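Local coordinates for protein coenzyme A transferase (Yersinia pestis, PDB 3S8D) that probably transfers coenzyme A between carboxylic acids such as acetate, and binds CoA at sites that include a covalent attachment point, at residues 262-267 against 293-298; 238-243 against 333-338; 45-50 against 208-213; 186-191 against 311-316; 318-323 against 364-369. All coordinates share one frame; numbering follows the deposited sequence.

Interaction 1 of 5, residues 262-267 against 293-298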
# COMPACT_ATOMS: atom_id res chain seq x y z
N HIS A 262 -9.28 16.64 6.84
CA HIS A 262 -9.00 15.30 7.35
C HIS A 262 -7.52 15.07 7.06
O HIS A 262 -7.14 14.75 5.93
CB HIS A 262 -9.85 14.22 6.66
CG HIS A 262 -9.65 12.83 7.23
ND1 HIS A 262 -10.58 12.23 8.05
CD2 HIS A 262 -8.62 11.96 7.10
CE1 HIS A 262 -10.14 11.03 8.40
NE2 HIS A 262 -8.96 10.84 7.84
N THR A 263 -6.70 15.26 8.08
CA THR A 263 -5.27 15.41 7.88
C THR A 263 -4.55 14.58 8.95
O THR A 263 -5.07 14.37 10.04
CB THR A 263 -4.85 16.92 7.93
OG1 THR A 263 -3.49 17.09 7.50
CG2 THR A 263 -4.99 17.49 9.34
N GLU A 264 -3.36 14.08 8.62
CA GLU A 264 -2.56 13.33 9.61
C GLU A 264 -2.09 14.33 10.67
O GLU A 264 -2.31 14.16 11.88
CB GLU A 264 -1.36 12.63 8.94
CG GLU A 264 -0.38 11.97 9.92
CD GLU A 264 0.86 11.34 9.23
OE1 GLU A 264 2.01 11.77 9.51
OE2 GLU A 264 0.68 10.40 8.42
N VAL A 265 -1.44 15.39 10.19
CA VAL A 265 -0.92 16.42 11.07
C VAL A 265 -1.66 17.75 10.90
O VAL A 265 -1.77 18.30 9.79
CB VAL A 265 0.57 16.63 10.84
CG1 VAL A 265 1.14 17.62 11.83
CG2 VAL A 265 1.29 15.29 10.95
N LEU A 266 -2.16 18.29 12.02
CA LEU A 266 -2.69 19.64 12.00
C LEU A 266 -1.54 20.66 12.06
O LEU A 266 -0.78 20.72 13.04
CB LEU A 266 -3.70 19.85 13.12
CG LEU A 266 -4.56 21.10 12.97
CD1 LEU A 266 -5.32 21.12 11.63
CD2 LEU A 266 -5.52 21.20 14.15
N ASN A 267 -1.44 21.48 11.02
CA ASN A 267 -0.35 22.44 10.91
C ASN A 267 -0.86 23.90 10.93
O ASN A 267 -2.07 24.15 10.75
CB ASN A 267 0.51 22.14 9.66
CG ASN A 267 -0.17 22.56 8.36
OD1 ASN A 267 -1.36 22.85 8.32
ND2 ASN A 267 0.61 22.60 7.27
N PHE A 293 -7.60 15.47 12.63
CA PHE A 293 -6.16 15.32 12.53
C PHE A 293 -5.79 14.23 13.56
O PHE A 293 -6.59 13.91 14.45
CB PHE A 293 -5.49 16.66 12.84
CG PHE A 293 -5.69 17.12 14.26
CD1 PHE A 293 -4.65 17.07 15.18
CD2 PHE A 293 -6.94 17.55 14.69
CE1 PHE A 293 -4.85 17.46 16.51
CE2 PHE A 293 -7.16 17.94 16.02
CZ PHE A 293 -6.12 17.90 16.93
N THR A 294 -4.60 13.65 13.46
CA THR A 294 -4.24 12.64 14.46
C THR A 294 -3.18 13.15 15.44
O THR A 294 -3.04 12.62 16.55
CB THR A 294 -3.80 11.31 13.82
OG1 THR A 294 -3.79 10.27 14.81
CG2 THR A 294 -2.41 11.45 13.19
N PHE A 295 -2.42 14.16 15.02
CA PHE A 295 -1.66 14.96 15.97
C PHE A 295 -1.36 16.34 15.39
O PHE A 295 -1.57 16.58 14.19
CB PHE A 295 -0.41 14.23 16.48
CG PHE A 295 0.72 14.17 15.49
CD1 PHE A 295 1.84 14.98 15.66
CD2 PHE A 295 0.67 13.29 14.40
CE1 PHE A 295 2.90 14.93 14.75
CE2 PHE A 295 1.73 13.23 13.49
CZ PHE A 295 2.84 14.06 13.66
N ALA A 296 -0.91 17.26 16.24
CA ALA A 296 -0.73 18.64 15.82
C ALA A 296 0.69 19.12 16.11
O ALA A 296 1.27 18.76 17.14
CB ALA A 296 -1.75 19.55 16.50
N MSE A 297 1.23 19.90 15.19
CA MSE A 297 2.56 20.50 15.33
C MSE A 297 2.49 21.92 14.81
O MSE A 297 1.93 22.16 13.73
CB MSE A 297 3.60 19.72 14.51
CG MSE A 297 4.08 18.42 15.14
SE MSE A 297 5.56 17.74 14.33
CE MSE A 297 5.05 17.84 12.61
N GLY A 298 3.05 22.87 15.56
CA GLY A 298 3.16 24.23 15.07
C GLY A 298 3.90 25.18 15.99
O GLY A 298 4.97 24.87 16.50

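Interaction 2 of 5, residues 238-243 against 333-338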
# COMPACT_ATOMS: atom_id res chain seq x y z
N LEU A 238 -9.08 18.59 2.91
CA LEU A 238 -7.63 18.63 2.85
C LEU A 238 -6.87 17.75 3.84
O LEU A 238 -7.25 17.60 5.01
CB LEU A 238 -7.12 20.05 3.03
CG LEU A 238 -7.82 21.13 2.23
CD1 LEU A 238 -7.57 22.51 2.89
CD2 LEU A 238 -7.38 21.11 0.76
N GLN A 239 -5.77 17.21 3.32
CA GLN A 239 -4.63 16.76 4.11
C GLN A 239 -3.39 17.48 3.54
O GLN A 239 -3.13 17.43 2.32
CB GLN A 239 -4.47 15.24 4.03
CG GLN A 239 -3.25 14.73 4.77
CD GLN A 239 -2.02 14.64 3.87
OE1 GLN A 239 -2.13 14.34 2.68
NE2 GLN A 239 -0.84 14.90 4.44
N MSE A 240 -2.66 18.17 4.41
CA MSE A 240 -1.42 18.85 4.03
C MSE A 240 -0.25 18.26 4.82
O MSE A 240 -0.38 17.97 6.00
CB MSE A 240 -1.49 20.35 4.36
CG MSE A 240 -2.74 21.09 3.82
SE MSE A 240 -2.75 21.43 2.04
CE MSE A 240 -1.44 22.61 1.92
N GLY A 241 0.89 18.08 4.17
CA GLY A 241 2.10 17.73 4.91
C GLY A 241 2.58 18.90 5.75
O GLY A 241 2.24 20.06 5.48
N VAL A 242 3.35 18.60 6.79
CA VAL A 242 4.10 19.64 7.47
C VAL A 242 5.21 20.06 6.52
O VAL A 242 5.85 19.21 5.88
CB VAL A 242 4.68 19.16 8.82
CG1 VAL A 242 6.15 19.59 8.98
CG2 VAL A 242 3.82 19.68 9.99
N GLY A 243 5.43 21.37 6.42
CA GLY A 243 6.37 21.91 5.45
C GLY A 243 5.99 23.32 5.02
O GLY A 243 4.89 23.81 5.33
N VAL A 333 -8.22 16.20 -1.01
CA VAL A 333 -6.95 16.65 -1.59
C VAL A 333 -5.77 16.41 -0.65
O VAL A 333 -5.73 16.92 0.46
CB VAL A 333 -6.99 18.10 -2.08
CG1 VAL A 333 -5.64 18.47 -2.67
CG2 VAL A 333 -8.08 18.26 -3.14
N SER A 334 -4.80 15.62 -1.11
CA SER A 334 -3.63 15.31 -0.30
C SER A 334 -2.41 15.97 -0.95
O SER A 334 -2.11 15.74 -2.13
CB SER A 334 -3.44 13.79 -0.19
OG SER A 334 -2.10 13.45 0.10
N ILE A 335 -1.73 16.83 -0.18
CA ILE A 335 -0.60 17.57 -0.74
C ILE A 335 0.64 17.38 0.10
O ILE A 335 0.69 17.80 1.27
CB ILE A 335 -0.89 19.08 -0.84
CG1 ILE A 335 -2.04 19.34 -1.81
CG2 ILE A 335 0.35 19.84 -1.29
CD1 ILE A 335 -2.58 20.76 -1.73
N ASN A 336 1.66 16.77 -0.50
CA ASN A 336 2.89 16.46 0.22
C ASN A 336 4.14 16.80 -0.57
O ASN A 336 4.13 16.85 -1.81
CB ASN A 336 2.92 14.99 0.65
CG ASN A 336 1.77 14.64 1.57
OD1 ASN A 336 1.81 14.94 2.77
ND2 ASN A 336 0.74 14.01 1.02
N ALA A 337 5.22 17.03 0.16
CA ALA A 337 6.51 17.34 -0.43
C ALA A 337 7.32 16.05 -0.51
O ALA A 337 7.07 15.13 0.27
CB ALA A 337 7.23 18.37 0.42
N THR A 338 8.25 15.99 -1.47
CA THR A 338 9.31 14.99 -1.50
C THR A 338 10.62 15.66 -1.89
O THR A 338 10.63 16.77 -2.40
CB THR A 338 9.02 13.84 -2.50
OG1 THR A 338 8.41 14.35 -3.70
CG2 THR A 338 8.11 12.79 -1.87

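Interaction 3 of 5, residues 45-50 against 208-213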
# COMPACT_ATOMS: atom_id res chain seq x y z
N GLY A 45 4.13 10.33 24.03
CA GLY A 45 3.44 11.11 23.02
C GLY A 45 4.38 11.44 21.88
O GLY A 45 5.60 11.27 21.98
N MSE A 46 3.81 11.90 20.77
CA MSE A 46 4.63 12.32 19.66
C MSE A 46 5.08 13.76 19.87
O MSE A 46 4.34 14.57 20.44
CB MSE A 46 3.84 12.20 18.35
CG MSE A 46 3.37 10.79 18.02
SE MSE A 46 2.63 10.66 16.39
CE MSE A 46 4.04 11.09 15.39
N PHE A 47 6.29 14.09 19.42
CA PHE A 47 6.74 15.48 19.40
C PHE A 47 6.39 16.26 20.69
O PHE A 47 6.89 15.95 21.78
CB PHE A 47 6.15 16.19 18.17
CG PHE A 47 6.86 17.46 17.80
CD1 PHE A 47 8.16 17.41 17.29
CD2 PHE A 47 6.24 18.70 17.96
CE1 PHE A 47 8.84 18.56 16.94
CE2 PHE A 47 6.91 19.87 17.61
CZ PHE A 47 8.21 19.80 17.10
N ALA A 48 5.50 17.25 20.56
CA ALA A 48 5.20 18.17 21.65
C ALA A 48 4.52 17.53 22.86
O ALA A 48 4.37 18.17 23.90
CB ALA A 48 4.39 19.35 21.14
N ALA A 49 4.12 16.28 22.74
CA ALA A 49 3.47 15.61 23.85
C ALA A 49 4.50 14.85 24.69
O ALA A 49 4.16 14.27 25.72
CB ALA A 49 2.37 14.69 23.34
N GLU A 50 5.75 14.84 24.25
CA GLU A 50 6.83 14.27 25.05
C GLU A 50 6.99 15.07 26.34
O GLU A 50 7.27 16.26 26.29
CB GLU A 50 8.15 14.27 24.27
CG GLU A 50 8.24 13.23 23.16
CD GLU A 50 9.48 13.41 22.29
OE1 GLU A 50 10.23 14.39 22.52
OE2 GLU A 50 9.70 12.58 21.38
N PRO A 208 6.06 26.41 28.24
CA PRO A 208 5.57 26.56 26.86
C PRO A 208 5.83 25.29 26.08
O PRO A 208 6.65 24.48 26.51
CB PRO A 208 6.44 27.71 26.31
CG PRO A 208 7.60 27.85 27.29
CD PRO A 208 7.03 27.45 28.61
N LEU A 209 5.15 25.10 24.95
CA LEU A 209 5.33 23.89 24.15
C LEU A 209 6.34 24.12 23.03
O LEU A 209 6.45 25.24 22.51
CB LEU A 209 3.98 23.42 23.56
CG LEU A 209 2.92 22.84 24.50
CD1 LEU A 209 1.71 22.33 23.71
CD2 LEU A 209 3.49 21.73 25.40
N ILE A 210 7.07 23.06 22.67
CA ILE A 210 8.06 23.13 21.60
C ILE A 210 7.41 23.46 20.27
O ILE A 210 6.23 23.23 20.06
CB ILE A 210 8.86 21.82 21.46
CG1 ILE A 210 7.97 20.69 20.94
CG2 ILE A 210 9.51 21.45 22.80
CD1 ILE A 210 8.57 19.31 21.13
N GLU A 211 8.19 24.02 19.37
CA GLU A 211 7.62 24.62 18.19
C GLU A 211 8.19 24.03 16.93
O GLU A 211 9.30 23.49 16.91
CB GLU A 211 7.87 26.13 18.20
CG GLU A 211 7.21 26.88 19.35
CD GLU A 211 7.06 28.37 19.05
OE1 GLU A 211 7.86 28.89 18.24
OE2 GLU A 211 6.13 29.01 19.61
N MSE A 212 7.41 24.15 15.86
CA MSE A 212 7.92 23.87 14.54
C MSE A 212 8.44 25.18 13.97
O MSE A 212 7.75 26.21 14.04
CB MSE A 212 6.81 23.29 13.67
CG MSE A 212 7.32 22.34 12.61
SE MSE A 212 5.94 21.41 11.95
CE MSE A 212 4.82 22.77 11.52
N PRO A 213 9.67 25.16 13.43
CA PRO A 213 10.28 26.34 12.81
C PRO A 213 9.57 26.75 11.53
O PRO A 213 9.39 25.90 10.64
CB PRO A 213 11.69 25.86 12.44
CG PRO A 213 11.59 24.34 12.38
CD PRO A 213 10.57 23.99 13.43

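Interaction 4 of 5, residues 186-191 against 311-316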
# COMPACT_ATOMS: atom_id res chain seq x y z
N ARG A 186 -6.62 22.07 25.66
CA ARG A 186 -7.67 21.08 25.87
C ARG A 186 -8.35 20.82 24.52
O ARG A 186 -9.05 21.68 23.98
CB ARG A 186 -8.70 21.59 26.90
CG ARG A 186 -9.65 20.52 27.48
CD ARG A 186 -10.70 21.17 28.38
NE ARG A 186 -11.63 20.21 29.00
CZ ARG A 186 -12.95 20.17 28.78
NH1 ARG A 186 -13.52 21.03 27.93
NH2 ARG A 186 -13.71 19.27 29.41
N VAL A 187 -8.11 19.64 23.97
CA VAL A 187 -8.49 19.32 22.60
C VAL A 187 -9.48 18.17 22.57
O VAL A 187 -9.22 17.09 23.10
CB VAL A 187 -7.25 18.91 21.78
CG1 VAL A 187 -7.66 18.32 20.42
CG2 VAL A 187 -6.29 20.08 21.61
N GLN A 188 -10.62 18.41 21.94
CA GLN A 188 -11.63 17.39 21.80
C GLN A 188 -11.19 16.36 20.75
O GLN A 188 -10.60 16.73 19.72
CB GLN A 188 -12.95 18.03 21.38
CG GLN A 188 -14.17 17.16 21.67
CD GLN A 188 -15.50 17.83 21.29
OE1 GLN A 188 -15.57 19.07 21.15
NE2 GLN A 188 -16.55 17.01 21.12
N GLY A 189 -11.49 15.09 21.02
CA GLY A 189 -11.13 14.02 20.11
C GLY A 189 -11.61 12.65 20.58
O GLY A 189 -11.99 12.45 21.74
N GLU A 190 -11.63 11.71 19.66
CA GLU A 190 -12.00 10.34 20.00
C GLU A 190 -10.96 9.81 20.98
O GLU A 190 -9.77 9.66 20.61
CB GLU A 190 -12.01 9.46 18.75
CG GLU A 190 -12.43 8.03 19.02
CD GLU A 190 -12.24 7.11 17.81
OE1 GLU A 190 -11.95 7.61 16.70
OE2 GLU A 190 -12.39 5.87 17.99
N ALA A 191 -11.39 9.53 22.22
CA ALA A 191 -10.50 8.93 23.21
C ALA A 191 -9.41 9.92 23.63
O ALA A 191 -8.43 9.54 24.30
CB ALA A 191 -9.89 7.64 22.65
N ALA A 311 -14.87 23.06 16.98
CA ALA A 311 -14.98 22.50 15.61
C ALA A 311 -13.73 21.70 15.23
O ALA A 311 -13.43 21.47 14.05
CB ALA A 311 -15.25 23.60 14.57
N ILE A 312 -13.00 21.27 16.25
CA ILE A 312 -11.81 20.45 16.05
C ILE A 312 -11.94 19.11 16.78
O ILE A 312 -12.48 19.05 17.90
CB ILE A 312 -10.54 21.20 16.48
CG1 ILE A 312 -10.13 22.16 15.37
CG2 ILE A 312 -9.40 20.26 16.82
CD1 ILE A 312 -8.88 22.95 15.67
N PHE A 313 -11.48 18.05 16.14
CA PHE A 313 -11.66 16.72 16.69
C PHE A 313 -10.48 15.83 16.27
O PHE A 313 -10.34 15.45 15.09
CB PHE A 313 -12.99 16.14 16.22
CG PHE A 313 -13.48 14.97 17.03
CD1 PHE A 313 -14.11 15.18 18.24
CD2 PHE A 313 -13.34 13.67 16.56
CE1 PHE A 313 -14.59 14.13 18.98
CE2 PHE A 313 -13.82 12.59 17.31
CZ PHE A 313 -14.44 12.83 18.52
N SER A 314 -9.62 15.51 17.23
CA SER A 314 -8.49 14.65 16.95
C SER A 314 -8.98 13.21 16.92
O SER A 314 -9.92 12.85 17.65
CB SER A 314 -7.42 14.80 18.02
OG SER A 314 -7.91 14.24 19.23
N ARG A 315 -8.36 12.39 16.08
CA ARG A 315 -8.73 10.98 16.00
C ARG A 315 -7.47 10.14 16.00
O ARG A 315 -6.38 10.64 15.68
CB ARG A 315 -9.68 10.69 14.80
CG ARG A 315 -10.99 11.56 14.87
CD ARG A 315 -12.26 10.98 14.20
NE ARG A 315 -12.75 9.77 14.86
CZ ARG A 315 -13.94 9.20 14.62
NH1 ARG A 315 -14.79 9.74 13.75
NH2 ARG A 315 -14.28 8.09 15.28
N PRO A 316 -7.59 8.87 16.39
CA PRO A 316 -6.41 8.00 16.31
C PRO A 316 -5.98 7.73 14.86
O PRO A 316 -6.80 7.78 13.92
CB PRO A 316 -6.88 6.70 17.00
CG PRO A 316 -8.40 6.79 17.02
CD PRO A 316 -8.71 8.25 17.11
O HOH W 1 -10.96 20.47 20.61

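Interaction 5 of 5, residues 318-323 against 364-369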
# COMPACT_ATOMS: atom_id res chain seq x y z
N ASP A 318 -5.00 5.01 13.21
CA ASP A 318 -5.61 3.87 12.52
C ASP A 318 -7.02 4.20 12.02
O ASP A 318 -7.58 3.43 11.24
CB ASP A 318 -5.64 2.61 13.40
CG ASP A 318 -6.31 2.86 14.73
OD1 ASP A 318 -6.36 4.04 15.15
OD2 ASP A 318 -6.78 1.89 15.35
N TYR A 319 -7.60 5.32 12.46
CA TYR A 319 -8.79 5.87 11.82
C TYR A 319 -8.34 6.87 10.75
O TYR A 319 -8.69 6.74 9.58
CB TYR A 319 -9.68 6.59 12.83
CG TYR A 319 -10.89 7.30 12.22
CD1 TYR A 319 -12.14 6.68 12.17
CD2 TYR A 319 -10.78 8.60 11.69
CE1 TYR A 319 -13.24 7.32 11.61
CE2 TYR A 319 -11.89 9.26 11.13
CZ TYR A 319 -13.11 8.61 11.10
OH TYR A 319 -14.21 9.22 10.54
N VAL A 320 -7.56 7.87 11.16
CA VAL A 320 -7.23 9.00 10.30
C VAL A 320 -6.47 8.58 9.04
O VAL A 320 -6.74 9.07 7.91
CB VAL A 320 -6.42 10.06 11.10
CG1 VAL A 320 -5.79 11.10 10.17
CG2 VAL A 320 -7.30 10.74 12.18
N ASN A 321 -5.50 7.68 9.22
CA ASN A 321 -4.61 7.31 8.13
C ASN A 321 -5.06 6.07 7.39
O ASN A 321 -4.31 5.51 6.59
CB ASN A 321 -3.19 7.12 8.68
CG ASN A 321 -2.42 8.42 8.77
OD1 ASN A 321 -2.82 9.33 9.50
ND2 ASN A 321 -1.32 8.51 8.04
N ASP A 322 -6.28 5.62 7.66
CA ASP A 322 -6.82 4.46 6.97
C ASP A 322 -7.38 4.89 5.61
O ASP A 322 -8.36 5.64 5.55
CB ASP A 322 -7.90 3.80 7.81
CG ASP A 322 -8.59 2.65 7.08
OD1 ASP A 322 -8.37 2.49 5.85
OD2 ASP A 322 -9.37 1.93 7.74
N PRO A 323 -6.76 4.40 4.52
CA PRO A 323 -7.17 4.83 3.17
C PRO A 323 -8.66 4.62 2.92
O PRO A 323 -9.28 5.41 2.17
CB PRO A 323 -6.34 3.93 2.24
CG PRO A 323 -5.19 3.42 3.09
CD PRO A 323 -5.71 3.37 4.51
N LEU A 364 1.91 7.99 2.55
CA LEU A 364 1.49 7.03 1.54
C LEU A 364 0.02 6.65 1.74
O LEU A 364 -0.69 6.38 0.78
CB LEU A 364 2.37 5.78 1.57
CG LEU A 364 2.04 4.71 0.54
CD1 LEU A 364 2.01 5.29 -0.86
CD2 LEU A 364 3.03 3.55 0.62
N ASP A 365 -0.41 6.64 3.00
CA ASP A 365 -1.79 6.31 3.32
C ASP A 365 -2.73 7.30 2.65
O ASP A 365 -3.81 6.93 2.19
CB ASP A 365 -2.00 6.34 4.84
CG ASP A 365 -1.15 5.32 5.56
OD1 ASP A 365 -1.02 4.18 5.06
OD2 ASP A 365 -0.62 5.65 6.64
N PHE A 366 -2.31 8.56 2.59
CA PHE A 366 -3.11 9.61 1.96
C PHE A 366 -2.99 9.62 0.45
O PHE A 366 -3.98 9.83 -0.25
CB PHE A 366 -2.84 11.01 2.56
CG PHE A 366 -3.58 11.25 3.84
CD1 PHE A 366 -4.86 11.79 3.82
CD2 PHE A 366 -3.02 10.88 5.06
CE1 PHE A 366 -5.55 12.00 5.00
CE2 PHE A 366 -3.70 11.08 6.25
CZ PHE A 366 -4.96 11.63 6.23
N VAL A 367 -1.78 9.39 -0.05
CA VAL A 367 -1.60 9.10 -1.47
C VAL A 367 -2.66 8.09 -1.95
O VAL A 367 -3.33 8.31 -2.96
CB VAL A 367 -0.18 8.58 -1.76
CG1 VAL A 367 -0.08 8.03 -3.18
CG2 VAL A 367 0.83 9.70 -1.56
N ARG A 368 -2.84 7.01 -1.19
CA ARG A 368 -3.83 6.00 -1.57
C ARG A 368 -5.27 6.48 -1.37
O ARG A 368 -6.12 6.33 -2.27
CB ARG A 368 -3.62 4.71 -0.79
CG ARG A 368 -2.88 3.64 -1.56
CD ARG A 368 -1.45 3.57 -1.12
NE ARG A 368 -1.26 2.73 0.06
CZ ARG A 368 -0.31 1.79 0.17
NH1 ARG A 368 0.53 1.56 -0.84
NH2 ARG A 368 -0.19 1.08 1.29
N GLY A 369 -5.53 7.05 -0.19
CA GLY A 369 -6.86 7.51 0.14
C GLY A 369 -7.35 8.57 -0.83
O GLY A 369 -8.50 8.52 -1.27

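Interaction 1 of 5, residues 262-267 against 293-298
Glu-264 O takes two backbone donors at the start of this short parallel pairing. Thr-294 N lies 2.8 Å from Glu-264 O and is tilted 34° out of the carbonyl plane, while Phe-295 N, 3.1 Å from the same oxygen, arrives almost straight on (C=O...N angle 169°). Further along, Leu-266 N gives to Phe-295 O and Leu-266 O accepts from Met-297 N, which fixes the parallel register of Val-265 with Phe-295 and Leu-266 with Ala-296. On one face Leu-266 CD2 sits over the centre of the Phe-293 ring, 4.0 Å from its centroid, with Leu-266 CB 3.6 Å from Phe-293 CG. On the other, CG of Phe-295 lies between its backbone N and carbonyl carbon (chi1 75°), which turns the ring back toward Val-265, whose CG2 meets Phe-295 CE2 at 3.3 Å. The looser end is also buried: Val-265 CG1 and selenomethionine Met-297 CE are 4.0 Å apart, and Met-297 goes on to Phe-47 and the CoA-binding Val-242. Glu-264, the site of covalent CoA attachment, thus has its carbonyl pinned by two N-H groups, while its extended side chain leaves the pairing and is held at OE2 by Asn-321 ND2.

Interaction 2 of 5, residues 238-243 against 333-338
Gln-239 carries the polar side of this strand pair through its two amide atoms. Its OE1 accepts from Ser-334 OG at 2.7 Å, with the hydroxyl approaching nearly end-on to the carbonyl. Its NE2 gives a practically straight bond (175°) to Asn-336 OD1, 3.1 Å away, which receives it on a lone pair in its carbonyl plane. The two amides are almost coplanar, so Asn-336 ND2 can return a weak bond to Gln-239 OE1 at 3.3 Å. A sharp bend at chi2 (-92°) of Gln-239 turns the amide over the neighbouring strand to make this possible. The opposite face is apolar: Met-240, a selenomethionine, lies alongside Ile-335, with SE and CD1 3.8 Å apart.

Behind these side chains stands the backbone. Gln-239 N to Val-333 O, Ile-335 N to Gln-239 O and Gly-241 N to Ile-335 O each measure 2.9 Å, and the strand axes run 8° apart. Farther out, Phe-366 of helix 364-372 covers Gln-239 and Ser-334, whereas Val-249 of helix 244-250 packs on both Met-240 and Ile-335. Helices therefore flank both faces of the sheet. From strand 237-240 the chain goes first to 260-261 on one side, and the sheet later continues from 332-337 to 377-381 on the other. The pair is thus the topological switch point of an open alpha/beta sheet, the usual place for a ligand crevice at the carboxyl ends of the strands, and CoA-binding Val-242 lies just beyond that end.

Interaction 3 of 5, residues 45-50 against 208-213
Ile-210 sits against both Phe-47 and Ala-48, and the contact divides into a ring interaction, plain apolar packing and a little backbone polarity. In the first, a CH-pi contact, Ile-210 CD1 stands over the middle of the Phe-47 ring, 3.9 Å from its centroid and only 9° off the ring normal. The delta branch gets there because CG1 of Ile-210 occupies the position between backbone N and carbonyl carbon (chi1 69°).

Among the apolar contacts, Phe-47 CE2 approaches Ile-210 CG1 to 3.6 Å, and Ala-48 CB comes within 3.8 Å of the same CG1. Ile-210 CD1 also rests 3.6 Å from Ala-48 CA, so the isoleucine is wedged between ring and turn. Leu-209 adds a looser touch, its CD2 4.0 Å from Ala-48 O.

Polar groups contribute less. Glu-211 O lies near the plane of the Phe-47 ring at its edge, 3.9 Å from CZ. The segments share no hydrogen bond, and 45-50 keeps its shape through its own turn, with Ala-49 N bonded to Met-46 O and Glu-50 N to Phe-47 O.

The side chain of Phe-47 is about 4 Å from that of CoA-binding Glu-76 (nearest atoms), so this packing borders the CoA site. The turn links strand 41-44 to helix 52-63, and the extended 208-213 precedes helix 219-229. Tyr-303 of helix 300-306 touches Ala-48 and Leu-209 and bonds through OH to Ile-210 O, while Ile-80 of helix 79-82 packs on Ile-210.

Interaction 4 of 5, residues 186-191 against 311-316
Gly-189 and Ser-314 form a single beta bridge, by which loop 186-191 joins the edge of strand 312-314; that strand also bonds to the parallel strand 291-293. The backbone bonds define it: Ser-314 N gives to Gln-188 O and Ser-314 O accepts from Glu-190 N, each at 2.9 Å, so two links straddle the glycine.

The aromatic contribution is a CH-pi contact. Gly-189 CA lies over the centre of the Phe-313 ring, 3.7 Å from its centroid, and Gln-188 CG reaches Phe-313 CD1 obliquely at 4.0 Å. Phe-313 holds its CG anti to the backbone N (chi1 -163°), which turns the ring over the loop.

The ionic part is a side-on salt bridge. Arg-315 presents NE and NH2 to one oxygen of Glu-190, its OE1 lying in the guanidinium plane, while the carboxylate is turned 74° against that plane. Arg-315 NH1 has a second partner in Asp-287, so the guanidinium links two acids. Both nitrogens reach Glu-190 OE1 from the same face of the carboxylate: NH2, 2.8 Å away, from above it, and NE, at 2.9 Å, 27° out of its plane.

Interaction 5 of 5, residues 318-323 against 364-369
Asn-321 (chi1 -85°) and Asp-365 (chi1 -62°) both turn CG anti to the carbonyl carbon, and these torsions bring the N-H edge of the amide to the outer edge of the carboxylate across the gap between their backbones. Asn-321 ND2 bonds to Asp-365 OD2 at 3.3 Å on the anti lone pair of the oxygen, which lies close to the amide plane, although the two flat groups stand 86° apart. The same ND2 also gives to Glu-264 OE2, of the residue that is the covalent CoA site, so one NH2 group serves two carboxylates. Asp-365 is therefore probably a second-shell residue that helps to fix the rotation of the Asn-321 amide.

The amide is also bordered by Phe-366. Asn-321 OD1 meets the ring at its edge, 3.8 Å from CE2, and Val-320 O comes to 3.5 Å from CZ. The segment 318-323 is a helix-to-helix junction: Asn-321 is where the chain leaves helix 317-320, and Asp-322 is the N-cap of helix 323-326, with OD1 bonded to His-324 N. This junction packs along one side of helix 364-372.

At the far end Pro-323 lies on that helix without polar bonds to it. Its CG is 3.9 Å from Asp-365 O, and its CB is 4.1 Å from Arg-368 CB. At Gly-369 the backbones run close, with Pro-323 CA and Gly-369 CA 4.1 Å apart. Arg-368 also comes close to Arg-368 of the second subunit.

From the N terminus, interaction 3 closes the first loop, bringing the turn after strand 41-44 to residues 208-213 across 157 intervening residues. Before it closes, 186-191 opens interaction 4, which crosses interaction 3 and joins the N-terminal part of the fold to strand 312-314. Interaction 2, opening at 238-243, crosses interaction 4 and closes at 333-338 in the six-stranded sheet. Interaction 1 is nested inside the loops of both 2 and 4. Interaction 5 opens at 318-323 and crosses interaction 2, ending on helix 364-372. Interaction 1 touches all the others, whereas 3 and 5 lie about 23 Å apart between centres, on opposite sides of the chain's centre.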